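Local coordinates for period circadian protein homolog 2 (PDB 3GDI) that probably works as a transcriptional regulator of the mammalian circadian clock, using tandem PAS domains for protein-protein interactions, at residues A[126-131]-A[145-150]. Residues are numbered along the deposited sequence; the frame is centred on the assembly and turned at random.
Sequences TPYLVK and LLLAER
P127 and L146 pack against each other in the middle of three paired positions of an antiparallel beta hairpin, the neighbouring strands 121-131 and 142-150 of the five-stranded PAS-A sheet. In such a non-hydrogen-bonded pair the residue's N and O point away from the partner strand, so a proline, with no N-H, costs the hairpin no bond to 142-150. L146 CG stands anti to the carbonyl carbon (chi1 -68°), 3.8 Å from P127 CA, and the CD2 branch lies 3.9 Å from P127 CB. This is the tightly packed, buried face: F104 touches both residues and M125 adds to L146, a setting suited to the branched, wholly apolar leucine. An alanine in place of L146 would probably leave a gap beside P127 and F104, the proline ring losing its cross-strand packing partner.

On either side the backbones are hydrogen-bonded, T126 with L147 and Y128 with L145; Y128 N donates to L145 O at 2.7 Å.

The opposite face carries buried T126 and L145, but Y128 and L147 are partly exposed, making this the solvent side. Here L147 CD1 meets the tyrosine ring edge, 3.5 Å from Y128 CE2. Tyrosine, a broad ring with a polar tip, suits this place; W85 meets the same ring. T126, beta-branched and at home in a strand, bonds to S103 through OG1. A water 2.6 Å from T126 OG1 donates to L147 O, which also accepts T126 N.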
# COMPACT_ATOMS: atom_id res chain seq x y z
N THR A 126 13.06 -11.87 6.46
CA THR A 126 13.85 -10.93 5.67
C THR A 126 14.28 -11.70 4.42
O THR A 126 14.93 -12.74 4.52
CB THR A 126 15.11 -10.47 6.43
OG1 THR A 126 14.79 -10.25 7.81
CG2 THR A 126 15.62 -9.16 5.84
N PRO A 127 13.90 -11.19 3.24
CA PRO A 127 14.20 -11.78 1.94
C PRO A 127 15.50 -11.32 1.28
O PRO A 127 15.77 -10.12 1.18
CB PRO A 127 12.99 -11.38 1.11
CG PRO A 127 12.78 -9.98 1.58
CD PRO A 127 12.94 -10.08 3.09
N TYR A 128 16.28 -12.29 0.81
CA TYR A 128 17.54 -12.02 0.14
C TYR A 128 17.62 -12.77 -1.19
O TYR A 128 17.28 -13.95 -1.26
CB TYR A 128 18.72 -12.44 1.02
CG TYR A 128 18.86 -11.62 2.27
CD1 TYR A 128 19.06 -10.24 2.20
CD2 TYR A 128 18.80 -12.21 3.53
CE1 TYR A 128 19.20 -9.47 3.36
CE2 TYR A 128 18.94 -11.46 4.70
CZ TYR A 128 19.14 -10.08 4.60
OH TYR A 128 19.29 -9.33 5.74
N LEU A 129 18.06 -12.08 -2.24
CA LEU A 129 18.19 -12.69 -3.56
C LEU A 129 19.51 -13.47 -3.58
O LEU A 129 20.56 -12.91 -3.26
CB LEU A 129 18.18 -11.59 -4.63
CG LEU A 129 17.68 -11.94 -6.03
CD1 LEU A 129 17.56 -10.66 -6.85
CD2 LEU A 129 18.62 -12.93 -6.69
N VAL A 130 19.45 -14.75 -3.93
CA VAL A 130 20.64 -15.61 -3.96
C VAL A 130 20.62 -16.69 -5.04
O VAL A 130 19.59 -17.33 -5.27
CB VAL A 130 20.85 -16.28 -2.57
CG1 VAL A 130 21.88 -17.40 -2.68
CG2 VAL A 130 21.32 -15.26 -1.56
N LYS A 131 21.77 -16.91 -5.68
CA LYS A 131 21.90 -17.91 -6.74
C LYS A 131 22.25 -19.31 -6.22
O LYS A 131 22.94 -19.46 -5.21
CB LYS A 131 22.97 -17.48 -7.74
CG LYS A 131 22.63 -16.24 -8.56
CD LYS A 131 23.77 -15.89 -9.50
CE LYS A 131 24.09 -17.04 -10.45
NZ LYS A 131 25.33 -16.80 -11.25
N LEU A 145 16.67 -16.49 -0.55
CA LEU A 145 16.87 -17.04 0.77
C LEU A 145 16.16 -16.11 1.73
O LEU A 145 15.97 -14.93 1.43
CB LEU A 145 18.37 -17.12 1.10
CG LEU A 145 18.73 -17.90 2.37
CD1 LEU A 145 20.16 -18.39 2.26
CD2 LEU A 145 18.57 -17.02 3.60
N LEU A 146 15.74 -16.64 2.87
CA LEU A 146 15.04 -15.84 3.85
C LEU A 146 15.36 -16.25 5.27
O LEU A 146 15.38 -17.43 5.60
CB LEU A 146 13.52 -15.94 3.66
CG LEU A 146 12.89 -15.34 2.41
CD1 LEU A 146 12.58 -16.44 1.41
CD2 LEU A 146 11.61 -14.60 2.79
N LEU A 147 15.60 -15.25 6.11
CA LEU A 147 15.88 -15.50 7.51
C LEU A 147 14.54 -15.29 8.20
O LEU A 147 13.97 -14.19 8.14
CB LEU A 147 16.92 -14.50 8.02
CG LEU A 147 18.32 -14.70 7.44
CD1 LEU A 147 19.16 -13.44 7.62
CD2 LEU A 147 18.95 -15.88 8.14
N ALA A 148 14.04 -16.33 8.85
CA ALA A 148 12.75 -16.27 9.52
C ALA A 148 12.90 -16.38 11.02
O ALA A 148 13.49 -17.32 11.53
CB ALA A 148 11.86 -17.38 9.02
N GLU A 149 12.33 -15.41 11.73
CA GLU A 149 12.38 -15.40 13.19
C GLU A 149 10.99 -15.43 13.79
O GLU A 149 10.13 -14.61 13.45
CB GLU A 149 13.11 -14.15 13.68
CG GLU A 149 13.06 -13.97 15.18
CD GLU A 149 13.82 -12.74 15.63
OE1 GLU A 149 13.81 -12.45 16.84
OE2 GLU A 149 14.43 -12.08 14.76
N ARG A 150 10.76 -16.38 14.68
CA ARG A 150 9.47 -16.53 15.35
C ARG A 150 9.25 -15.28 16.20
O ARG A 150 10.16 -14.83 16.90
CB ARG A 150 9.48 -17.78 16.22
CG ARG A 150 8.14 -18.45 16.40
CD ARG A 150 7.47 -18.08 17.70
NE ARG A 150 6.15 -18.69 17.78
CZ ARG A 150 5.30 -18.54 18.80
NH1 ARG A 150 5.64 -17.80 19.85
NH2 ARG A 150 4.11 -19.13 18.76
O HOH W 1 15.00 -11.95 9.78